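Arginase 1, mitochondrial (Arabidopsis thaliana, PDB 6VSU) catalyses the manganese-dependent hydrolysis of L-arginine to urea and L-ornithine, and also converts agmatine to putrescine, working as a homohexamer. Local coordinates at residues Leu161-His166 / Asn276-Leu281; His166-Asp171 / Ser179-Phe184; Ile187-Tyr192 / Lys213-Glu218; Tyr220-Phe225 / Gly267-Arg272. All blocks are in the same frame, centred on the assembly; numbering follows the deposited sequence.

Overall arrangement
Contacts 1, 2 and 4 are largely buried, whereas contact 3 lies at the surface. Contacts 1 and 2 share His166, both manganese ions and the bound ornithine; contact 1 adds leucine and isoleucine packing behind the metals, contact 2 a weave of backbone and hydroxyl hydrogen bonds. Contact 4 uses helix 271-280, as contact 1 does, and touches it through Leu163 and Leu269; its packing is apolar too, and both reach a neighbouring subunit, contact 4 with a hydrogen bond at Gly267 O. Contact 3 shares helix 183-189 with contact 2 and meets it at Ile169 and Val217. In contact 3, an aromatic face and water-bridged charges replace the metal chemistry.

Contact 1 of 4, residues Leu161-His166 / Asn276-Leu281; sequences LHLDAH and NILHNL. With MN (manganese (II) ion), chain B; MN (manganese (II) ion), chain C; ORN (L-ornithine), chain D.
Leu161 and Leu163 touch helix 271-280 through methyl groups alone, yet Asp164, the next residue after the strand, bridges two manganese ions. Chi1 (174°) sets Leu161 CG anti to the backbone N, and chi2 (66°) brings CD2 to 4.1 Å from Ile277 CG2. That CD2 also lies 4.2 Å from CD2 of Leu281, just past the helix. Leu163 divides its branches: CD1 comes 4.3 Å from Leu278 CD2, while CD2 turns to CD1 of Ile277. No hydrogen bond joins the segments; the short axes of strand 161-163 and helix 276-280 run nearly antiparallel, at 162°, as expected where a helix covers a parallel sheet.

Beyond the strand the character changes. Asp164 OD1 binds the chain B manganese at 2.2 Å, and OD2 binds the chain C ion at the same length. Each oxygen has a second grip. His162 NE2 donates to Asp164 OD2 over 3.0 Å on the anti side, and the backbone N of His166 reaches OD1 from above the carboxylate plane at 2.7 Å, closing an Asx turn. His166 ND1 completes the local set on the chain B ion, while its ring lies between Ala165 CB on one face and ornithine CD over the centre of the other. Asp251 joins at that ion, His140 and Asp168 at the chain C ion, and Asp249 belongs to both sites.

Held at both oxygens, the carboxylate has little freedom to rotate, and the two cations it spans would probably polarise the water 1 they share, consistent with the metal-bridging solvent nucleophile of arginases.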
# COMPACT_ATOMS: atom_id res chain seq x y z
N LEU E 161 21.16 6.09 28.39
CA LEU E 161 20.12 6.89 27.70
C LEU E 161 19.21 5.93 26.90
O LEU E 161 19.70 5.18 26.07
CB LEU E 161 20.74 7.99 26.85
CG LEU E 161 19.73 8.76 25.99
CD1 LEU E 161 18.80 9.53 26.87
CD2 LEU E 161 20.42 9.70 25.02
N HIS E 162 17.96 5.90 27.32
CA HIS E 162 16.88 5.02 26.86
C HIS E 162 15.85 5.90 26.16
O HIS E 162 15.17 6.65 26.80
CB HIS E 162 16.34 4.19 28.04
CG HIS E 162 15.23 3.29 27.66
ND1 HIS E 162 14.26 2.95 28.55
CD2 HIS E 162 14.90 2.73 26.48
CE1 HIS E 162 13.36 2.20 27.93
NE2 HIS E 162 13.74 2.04 26.65
N LEU E 163 15.82 5.87 24.84
CA LEU E 163 14.86 6.65 24.02
C LEU E 163 13.71 5.70 23.63
O LEU E 163 13.98 4.68 22.94
CB LEU E 163 15.58 7.21 22.79
CG LEU E 163 16.47 8.42 23.08
CD1 LEU E 163 17.48 8.62 21.97
CD2 LEU E 163 15.58 9.61 23.19
N ASP E 164 12.50 5.99 24.08
CA ASP E 164 11.40 5.04 23.89
C ASP E 164 10.08 5.70 24.25
O ASP E 164 10.06 6.55 25.18
CB ASP E 164 11.70 3.87 24.79
CG ASP E 164 10.94 2.60 24.48
OD1 ASP E 164 9.75 2.71 24.10
OD2 ASP E 164 11.56 1.53 24.65
N ALA E 165 8.99 5.31 23.57
CA ALA E 165 7.62 5.68 23.98
C ALA E 165 7.25 5.03 25.36
O ALA E 165 6.34 5.54 26.03
CB ALA E 165 6.62 5.32 22.88
N HIS E 166 7.90 3.93 25.72
CA HIS E 166 7.54 2.97 26.80
C HIS E 166 8.70 2.84 27.75
O HIS E 166 9.82 2.74 27.30
CB HIS E 166 7.25 1.57 26.19
CG HIS E 166 6.25 1.62 25.07
ND1 HIS E 166 6.65 1.67 23.71
CD2 HIS E 166 4.89 1.71 25.11
CE1 HIS E 166 5.57 1.79 23.00
NE2 HIS E 166 4.48 1.80 23.82
N ASN E 276 19.15 15.98 17.58
CA ASN E 276 19.56 17.10 18.45
C ASN E 276 20.08 16.55 19.78
O ASN E 276 21.11 17.04 20.26
CB ASN E 276 18.50 18.17 18.64
CG ASN E 276 18.24 19.02 17.41
OD1 ASN E 276 18.96 18.96 16.40
ND2 ASN E 276 17.17 19.80 17.48
N ILE E 277 19.41 15.55 20.34
CA ILE E 277 19.84 14.91 21.62
C ILE E 277 21.17 14.15 21.43
O ILE E 277 22.15 14.39 22.22
CB ILE E 277 18.71 14.01 22.11
CG1 ILE E 277 17.44 14.82 22.39
CG2 ILE E 277 19.16 13.21 23.31
CD1 ILE E 277 16.26 13.99 22.69
N LEU E 278 21.27 13.27 20.43
CA LEU E 278 22.50 12.47 20.20
C LEU E 278 23.70 13.35 19.89
O LEU E 278 24.77 13.14 20.48
CB LEU E 278 22.31 11.46 19.08
CG LEU E 278 21.18 10.46 19.29
CD1 LEU E 278 21.09 9.50 18.08
CD2 LEU E 278 21.40 9.69 20.58
N HIS E 279 23.56 14.26 18.97
CA HIS E 279 24.70 15.10 18.53
C HIS E 279 25.23 15.88 19.73
O HIS E 279 26.42 16.12 19.79
CB HIS E 279 24.32 16.05 17.38
CG HIS E 279 24.17 15.36 16.05
ND1 HIS E 279 23.57 15.95 14.96
CD2 HIS E 279 24.51 14.13 15.65
CE1 HIS E 279 23.61 15.12 13.95
NE2 HIS E 279 24.17 14.00 14.35
N ASN E 280 24.36 16.35 20.63
CA ASN E 280 24.81 17.31 21.69
C ASN E 280 25.17 16.57 22.96
O ASN E 280 25.72 17.21 23.83
CB ASN E 280 23.73 18.38 21.89
CG ASN E 280 23.70 19.29 20.69
OD1 ASN E 280 24.70 19.91 20.38
ND2 ASN E 280 22.60 19.34 19.96
N LEU E 281 24.84 15.28 23.05
CA LEU E 281 25.18 14.47 24.23
C LEU E 281 26.70 14.44 24.41
O LEU E 281 27.40 14.12 23.47
CB LEU E 281 24.60 13.07 24.09
CG LEU E 281 25.08 12.02 25.08
CD1 LEU E 281 24.64 12.41 26.47
CD2 LEU E 281 24.52 10.65 24.75
MN MN B . 8.68 1.30 22.82
MN MN C . 10.95 -0.52 24.27
N ORN D . 1.21 -2.71 25.90
CA ORN D . 2.64 -2.64 26.32
CB ORN D . 3.50 -2.18 25.14
CG ORN D . 4.98 -2.49 25.28
CD ORN D . 5.78 -2.02 24.08
NE ORN D . 7.22 -1.89 24.31
C ORN D . 2.78 -1.67 27.49
O ORN D . 1.78 -1.40 28.15
OXT ORN D . 3.91 -1.22 27.71
O HOH W 1 8.84 -0.20 24.37
O HOH W 2 9.64 -2.57 24.19

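Contact 2 of 4, residues His166-Asp171 / Ser179-Phe184; sequences HPDIYD and SHASSF. With MN (manganese (II) ion), chain B; MN (manganese (II) ion), chain C; ORN (L-ornithine), chain D.
Asp168 to Tyr170 meet Ala181 to Phe184 in a buried contact between the loop after strand 158-163 and the start of helix 183-189, forming one wall of the active site. Backbone and hydroxyl bonds do most of the joining. Phe184 N donates to Asp168 O over 3.1 Å, nearly along the C=O axis. Ser182 OG, anti to its own carbonyl carbon (chi1 -71°), donates to Tyr170 O at 2.7 Å from above the carbonyl plane. An ST turn, in which Ser179 OG accepts from Ala181 N, shapes the approach to the helix.

The side chains then point the chemistry inward. Asp168 OD2 binds the chain C manganese at 1.9 Å, while OD1 accepts from the metal-bridging water 1 and, weakly, from ornithine NE at 3.3 Å. Tyr170 presents the CD2 side of its ring to Ala181 CB, 3.8 Å away, and its OH donates to ornithine O over 2.8 Å. The His180 ring covers the ligand's other end with one face, offset toward the rim, 3.9 Å below NE; Glu292 holds His180 ND1 and Ser56 its NE2.

Away from the ligand, Phe184 CB packs on Ile169 CG1, and the Phe184 side chain touches Leu196 of strand 193-201. Pro167 lies against Ile201 of that strand, and Tyr170 against Glu207 of helix 206-215, so the loop and the start of helix 183-189 lie against strand 193-201 and helix 206-215.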
# COMPACT_ATOMS: atom_id res chain seq x y z
N HIS E 166 7.90 3.93 25.72
CA HIS E 166 7.54 2.97 26.80
C HIS E 166 8.70 2.84 27.75
O HIS E 166 9.82 2.74 27.30
CB HIS E 166 7.25 1.57 26.19
CG HIS E 166 6.25 1.62 25.07
ND1 HIS E 166 6.65 1.67 23.71
CD2 HIS E 166 4.89 1.71 25.11
CE1 HIS E 166 5.57 1.79 23.00
NE2 HIS E 166 4.48 1.80 23.82
N PRO E 167 8.51 2.78 29.09
CA PRO E 167 9.64 2.61 30.01
C PRO E 167 10.23 1.19 30.09
O PRO E 167 11.29 1.03 30.58
CB PRO E 167 9.07 3.05 31.37
CG PRO E 167 7.60 2.97 31.20
CD PRO E 167 7.25 3.12 29.74
N ASP E 168 9.48 0.19 29.61
CA ASP E 168 9.88 -1.24 29.59
C ASP E 168 10.36 -1.73 30.96
O ASP E 168 11.41 -2.40 31.07
CB ASP E 168 10.89 -1.45 28.46
CG ASP E 168 10.24 -1.21 27.11
OD1 ASP E 168 9.01 -1.25 27.03
OD2 ASP E 168 10.98 -1.00 26.15
N ILE E 169 9.60 -1.47 32.01
CA ILE E 169 10.13 -1.67 33.37
C ILE E 169 9.13 -2.41 34.26
O ILE E 169 9.31 -2.44 35.52
CB ILE E 169 10.54 -0.29 33.86
CG1 ILE E 169 11.68 -0.44 34.84
CG2 ILE E 169 9.39 0.53 34.42
CD1 ILE E 169 12.28 0.90 35.23
N TYR E 170 8.14 -3.05 33.63
CA TYR E 170 7.25 -4.00 34.31
C TYR E 170 8.15 -5.12 34.88
O TYR E 170 9.16 -5.50 34.29
CB TYR E 170 6.25 -4.66 33.37
CG TYR E 170 5.20 -3.80 32.73
CD1 TYR E 170 3.98 -3.60 33.35
CD2 TYR E 170 5.36 -3.29 31.45
CE1 TYR E 170 2.95 -2.90 32.74
CE2 TYR E 170 4.35 -2.56 30.85
CZ TYR E 170 3.14 -2.36 31.48
OH TYR E 170 2.10 -1.65 30.89
N ASP E 171 7.80 -5.56 36.06
CA ASP E 171 8.49 -6.67 36.74
C ASP E 171 8.52 -7.89 35.81
O ASP E 171 9.59 -8.51 35.64
CB ASP E 171 7.79 -6.96 38.06
CG ASP E 171 8.45 -8.14 38.74
OD1 ASP E 171 9.69 -8.10 38.89
OD2 ASP E 171 7.74 -9.10 39.00
N SER E 179 10.30 -10.49 28.69
CA SER E 179 9.41 -9.59 27.88
C SER E 179 10.19 -8.36 27.42
O SER E 179 10.94 -7.79 28.19
CB SER E 179 8.18 -9.13 28.66
OG SER E 179 7.50 -8.14 27.94
N HIS E 180 9.92 -7.87 26.22
CA HIS E 180 10.50 -6.61 25.74
C HIS E 180 10.04 -5.47 26.64
O HIS E 180 10.68 -4.45 26.57
CB HIS E 180 10.18 -6.39 24.26
CG HIS E 180 8.76 -6.10 23.89
ND1 HIS E 180 8.45 -5.47 22.70
CD2 HIS E 180 7.59 -6.36 24.49
CE1 HIS E 180 7.13 -5.39 22.59
NE2 HIS E 180 6.58 -5.92 23.66
N ALA E 181 8.97 -5.61 27.42
CA ALA E 181 8.48 -4.52 28.29
C ALA E 181 9.05 -4.65 29.73
O ALA E 181 8.61 -3.91 30.63
CB ALA E 181 6.97 -4.56 28.26
N SER E 182 10.00 -5.56 29.94
CA SER E 182 10.63 -5.76 31.28
C SER E 182 12.15 -5.61 31.22
O SER E 182 12.81 -5.81 32.25
CB SER E 182 10.22 -7.12 31.78
OG SER E 182 8.86 -7.13 32.15
N SER E 183 12.75 -5.28 30.08
CA SER E 183 14.22 -5.45 29.97
C SER E 183 14.95 -4.43 30.87
O SER E 183 16.06 -4.78 31.40
CB SER E 183 14.69 -5.45 28.58
OG SER E 183 14.07 -4.43 27.92
N PHE E 184 14.34 -3.28 31.14
CA PHE E 184 14.99 -2.21 31.97
C PHE E 184 14.78 -2.51 33.46
O PHE E 184 15.60 -2.11 34.24
CB PHE E 184 14.56 -0.83 31.48
CG PHE E 184 15.26 -0.50 30.20
CD1 PHE E 184 14.76 -0.97 29.00
CD2 PHE E 184 16.47 0.17 30.20
CE1 PHE E 184 15.46 -0.75 27.83
CE2 PHE E 184 17.18 0.38 29.04
CZ PHE E 184 16.66 -0.09 27.85
MN MN B . 8.68 1.30 22.82
MN MN C . 10.95 -0.52 24.27
N ORN D . 1.21 -2.71 25.90
CA ORN D . 2.64 -2.64 26.32
CB ORN D . 3.50 -2.18 25.14
CG ORN D . 4.98 -2.49 25.28
CD ORN D . 5.78 -2.02 24.08
NE ORN D . 7.22 -1.89 24.31
C ORN D . 2.78 -1.67 27.49
O ORN D . 1.78 -1.40 28.15
OXT ORN D . 3.91 -1.22 27.71
O HOH W 1 8.84 -0.20 24.37
O HOH W 2 9.64 -2.57 24.19

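Contact 3 of 4, residues Ile187-Tyr192 / Lys213-Glu218; sequences IMEGGY and KRFGVE
Met188 and Phe215 form the heart of this contact, a CH-pi pairing between the ends of helices 183-189 and 206-215. Met188 CB stands over one face of the Phe215 ring, 3.7 Å from the centroid and 24° off the normal, nearest to CG of the ring. The two side chains slide past each other in opposite directions, and the bends of Met188 at chi2 and chi3 bring CE to 3.6 Å from Phe215 O.

Other apolar contacts are looser. Glu189 CG lies 4.0 Å from Phe215 CZ, and Met188 CG faces Val217 CG2. On the ring's opposite face sits Arg214 CG, and the guanidinium of Arg214 in turn sets one of its own faces over Phe215 CZ. Both segments pack on strand 193-201, Met188 touching Ala193 and Leu196, Val217 touching Gln198.

The polar part runs through solvent. Glu189 OE2 and Arg214 NH2 are 4.4 Å apart, beyond a salt bridge, but two waters span them: water 3 donates to Glu189 OE2 at 2.7 Å and accepts from Arg214 NH1, and water 4 does likewise with NH2. Glu189 OE2 also has a direct salt bridge to Arg186, and Arg214 NH1 bonds to Gln211 OE1.

Both helices close with Schellman motifs at Gly191 and Gly216. An alanine in place of Phe215 would probably open a gap under Met188 CB and leave the Arg214 guanidinium without the ring against its face. The fit is thus apolar at the ring and charged around it; the water-bridged charges would probably tolerate small shifts between the helix ends at this surface.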
# COMPACT_ATOMS: atom_id res chain seq x y z
N ILE E 187 17.63 -4.88 33.90
CA ILE E 187 18.91 -4.13 33.93
C ILE E 187 19.06 -3.43 35.30
O ILE E 187 20.17 -3.44 35.86
CB ILE E 187 18.97 -3.15 32.74
CG1 ILE E 187 19.27 -3.84 31.41
CG2 ILE E 187 19.98 -2.05 33.00
CD1 ILE E 187 19.04 -2.92 30.20
N MET E 188 18.00 -2.81 35.83
CA MET E 188 18.13 -2.05 37.09
C MET E 188 18.29 -3.07 38.24
O MET E 188 19.09 -2.78 39.13
CB MET E 188 16.97 -1.08 37.33
CG MET E 188 16.89 0.10 36.34
SD MET E 188 18.46 0.99 35.98
CE MET E 188 18.54 1.92 37.50
N GLU E 189 17.68 -4.26 38.20
CA GLU E 189 17.88 -5.30 39.26
C GLU E 189 19.34 -5.80 39.29
O GLU E 189 19.81 -6.21 40.35
CB GLU E 189 17.03 -6.54 39.02
CG GLU E 189 15.58 -6.33 39.33
CD GLU E 189 14.63 -7.29 38.62
OE1 GLU E 189 15.09 -8.20 37.91
OE2 GLU E 189 13.41 -7.15 38.84
N GLY E 190 20.06 -5.76 38.19
CA GLY E 190 21.41 -6.33 38.12
C GLY E 190 22.53 -5.36 38.52
O GLY E 190 23.70 -5.80 38.53
N GLY E 191 22.24 -4.07 38.78
CA GLY E 191 23.30 -3.11 39.15
C GLY E 191 24.17 -2.67 37.96
O GLY E 191 25.34 -2.17 38.18
N TYR E 192 23.69 -2.84 36.72
CA TYR E 192 24.52 -2.55 35.51
C TYR E 192 24.50 -1.05 35.23
O TYR E 192 25.40 -0.53 34.56
CB TYR E 192 24.08 -3.37 34.30
CG TYR E 192 24.01 -4.85 34.57
CD1 TYR E 192 25.12 -5.57 34.95
CD2 TYR E 192 22.82 -5.55 34.42
CE1 TYR E 192 25.05 -6.92 35.25
CE2 TYR E 192 22.73 -6.91 34.73
CZ TYR E 192 23.83 -7.59 35.15
OH TYR E 192 23.71 -8.92 35.42
N LYS E 213 10.34 4.76 40.49
CA LYS E 213 10.67 5.22 41.85
C LYS E 213 11.51 4.16 42.53
O LYS E 213 12.54 4.52 43.06
CB LYS E 213 9.40 5.50 42.65
CG LYS E 213 8.50 6.55 42.03
CD LYS E 213 7.64 7.13 43.11
CE LYS E 213 6.74 8.23 42.60
NZ LYS E 213 5.87 8.69 43.72
N ARG E 214 11.15 2.89 42.38
CA ARG E 214 11.85 1.77 43.05
C ARG E 214 13.32 1.76 42.61
O ARG E 214 14.19 1.42 43.45
CB ARG E 214 11.18 0.43 42.73
CG ARG E 214 11.93 -0.80 43.22
CD ARG E 214 11.11 -2.05 43.04
NE ARG E 214 11.90 -3.25 43.21
CZ ARG E 214 11.79 -4.34 42.46
NH1 ARG E 214 10.91 -4.40 41.46
NH2 ARG E 214 12.57 -5.37 42.72
N PHE E 215 13.60 2.11 41.37
CA PHE E 215 14.98 2.01 40.85
C PHE E 215 15.64 3.37 40.72
O PHE E 215 16.78 3.42 40.27
CB PHE E 215 15.02 1.26 39.51
CG PHE E 215 14.59 -0.17 39.61
CD1 PHE E 215 15.27 -1.07 40.42
CD2 PHE E 215 13.48 -0.61 38.91
CE1 PHE E 215 14.86 -2.39 40.51
CE2 PHE E 215 13.08 -1.93 39.00
CZ PHE E 215 13.76 -2.82 39.80
N GLY E 216 14.92 4.45 41.01
CA GLY E 216 15.47 5.81 40.83
C GLY E 216 15.72 6.15 39.38
O GLY E 216 16.80 6.73 39.06
N VAL E 217 14.82 5.76 38.51
CA VAL E 217 14.90 6.03 37.05
C VAL E 217 14.53 7.50 36.84
O VAL E 217 13.64 7.99 37.56
CB VAL E 217 13.96 5.08 36.28
CG1 VAL E 217 13.93 5.34 34.78
CG2 VAL E 217 14.34 3.66 36.52
N GLU E 218 15.18 8.19 35.93
CA GLU E 218 14.81 9.57 35.52
C GLU E 218 13.94 9.49 34.26
O GLU E 218 14.49 9.16 33.20
CB GLU E 218 16.07 10.36 35.31
CG GLU E 218 16.86 10.49 36.60
CD GLU E 218 18.29 10.95 36.35
OE1 GLU E 218 18.41 12.05 35.71
OE2 GLU E 218 19.26 10.16 36.70
O HOH W 3 11.13 -5.67 39.11
O HOH W 4 12.65 -7.80 41.39

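Contact 4 of 4, residues Tyr220-Phe225 / Gly267-Arg272; sequences YEMRTF and GGLSFR
Met222 and Phe225 reach Leu269 by different torsions: Met222 bends at chi2 (-62°) and again at chi3, folding its thioether across the contact, while Phe225 holds CG anti to the backbone N (chi1 -173°). Leu269 answers both with one methyl. Its CD2 sits over a face of the Phe225 ring, offset toward the rim, 3.9 Å from the centroid and 25° off the normal, a CH-pi contact in which the side chains cross at about a right angle. The same CD2 lies 3.8 Å from Met222 SD.

Met222 also borders Gly267 and Gly268. Its CG comes 3.6 Å from Gly267 O, and CE lies 4.0 Å from Gly268 O. Gly267 O accepts a hydrogen bond from Arg272 NH2 of a neighbouring subunit, and that arginine packs on Met222 as well. An alanine in place of Met222 would probably leave a gap beside Leu269 CD2 and reduce the packing against that arginine.

Arg223 grips Glu221 side-on: NE meets OE1 at 2.7 Å and NH2 meets OE2 at 2.9 Å. Glu221 has a second partner in Arg209, and Glu82 of the neighbouring subunit packs against the pair.

The contact therefore joins the 3-10 segment after strand 218-221 and the start of helix 225-232 to the approach to helix 271-280 by apolar and CH-pi contacts without a hydrogen bond, leaving Gly267 O to bond across the subunit interface.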
# COMPACT_ATOMS: atom_id res chain seq x y z
N TYR E 220 11.51 11.08 31.48
CA TYR E 220 11.07 12.32 30.80
C TYR E 220 9.88 11.92 29.92
O TYR E 220 10.06 11.14 29.02
CB TYR E 220 12.23 12.99 30.06
CG TYR E 220 13.30 13.47 30.99
CD1 TYR E 220 13.18 14.71 31.59
CD2 TYR E 220 14.32 12.65 31.42
CE1 TYR E 220 14.07 15.14 32.55
CE2 TYR E 220 15.25 13.09 32.34
CZ TYR E 220 15.14 14.34 32.90
OH TYR E 220 16.02 14.81 33.85
N GLU E 221 8.71 12.43 30.23
CA GLU E 221 7.46 12.23 29.46
C GLU E 221 7.25 13.35 28.43
O GLU E 221 7.62 14.48 28.70
CB GLU E 221 6.30 12.15 30.43
CG GLU E 221 6.42 10.97 31.38
CD GLU E 221 5.23 10.87 32.31
OE1 GLU E 221 4.08 10.80 31.86
OE2 GLU E 221 5.44 10.90 33.51
N MET E 222 6.72 13.00 27.26
CA MET E 222 6.51 13.97 26.16
C MET E 222 5.56 15.10 26.59
O MET E 222 5.70 16.19 26.07
CB MET E 222 5.99 13.28 24.89
CG MET E 222 7.02 12.43 24.24
SD MET E 222 8.45 13.32 23.66
CE MET E 222 7.68 14.61 22.68
N ARG E 223 4.65 14.87 27.52
CA ARG E 223 3.81 15.96 28.04
C ARG E 223 4.62 17.10 28.68
O ARG E 223 3.99 18.10 28.93
CB ARG E 223 2.78 15.40 29.02
CG ARG E 223 3.34 14.68 30.23
CD ARG E 223 2.22 13.95 30.98
NE ARG E 223 2.78 13.21 32.09
CZ ARG E 223 3.05 13.74 33.31
NH1 ARG E 223 2.80 15.01 33.54
NH2 ARG E 223 3.64 13.02 34.27
N THR E 224 5.92 16.95 29.02
CA THR E 224 6.74 18.04 29.59
C THR E 224 7.92 18.31 28.66
O THR E 224 8.86 19.04 29.06
CB THR E 224 7.19 17.73 31.03
OG1 THR E 224 8.12 16.62 31.05
CG2 THR E 224 5.99 17.50 31.93
N PHE E 225 7.86 17.84 27.43
CA PHE E 225 8.98 18.02 26.47
C PHE E 225 9.22 19.50 26.12
O PHE E 225 10.40 19.83 26.09
CB PHE E 225 8.79 17.14 25.24
CG PHE E 225 9.98 17.16 24.31
CD1 PHE E 225 11.18 16.62 24.68
CD2 PHE E 225 9.88 17.76 23.08
CE1 PHE E 225 12.26 16.61 23.82
CE2 PHE E 225 10.96 17.78 22.21
CZ PHE E 225 12.16 17.23 22.60
N GLY E 267 2.36 11.28 19.20
CA GLY E 267 2.83 12.39 20.02
C GLY E 267 4.29 12.24 20.41
O GLY E 267 4.61 12.48 21.56
N GLY E 268 5.12 11.77 19.48
CA GLY E 268 6.51 11.42 19.74
C GLY E 268 7.49 12.46 19.21
O GLY E 268 7.07 13.57 18.84
N LEU E 269 8.76 12.10 19.25
CA LEU E 269 9.86 12.98 18.85
C LEU E 269 9.93 13.01 17.31
O LEU E 269 9.63 12.02 16.65
CB LEU E 269 11.17 12.45 19.48
CG LEU E 269 11.27 12.48 21.01
CD1 LEU E 269 12.36 11.56 21.52
CD2 LEU E 269 11.56 13.87 21.51
N SER E 270 10.44 14.09 16.76
CA SER E 270 10.81 14.14 15.33
C SER E 270 12.18 13.50 15.20
O SER E 270 12.84 13.26 16.20
CB SER E 270 10.78 15.59 14.76
OG SER E 270 11.93 16.28 15.21
N PHE E 271 12.57 13.16 13.98
CA PHE E 271 13.89 12.54 13.74
C PHE E 271 14.91 13.59 14.13
O PHE E 271 15.96 13.20 14.66
CB PHE E 271 14.07 12.12 12.28
CG PHE E 271 15.25 11.20 12.13
CD1 PHE E 271 15.14 9.84 12.37
CD2 PHE E 271 16.48 11.70 11.81
CE1 PHE E 271 16.26 9.01 12.30
CE2 PHE E 271 17.61 10.88 11.79
CZ PHE E 271 17.49 9.53 12.01
N ARG E 272 14.69 14.81 13.70
CA ARG E 272 15.61 15.93 14.02
C ARG E 272 15.71 16.11 15.55
O ARG E 272 16.82 16.41 16.01
CB ARG E 272 15.22 17.20 13.31
CG ARG E 272 16.23 18.33 13.47
CD ARG E 272 17.72 18.00 13.24
NE ARG E 272 17.86 17.28 11.98
CZ ARG E 272 18.95 16.74 11.47
NH1 ARG E 272 20.09 16.74 12.14
NH2 ARG E 272 18.88 16.16 10.28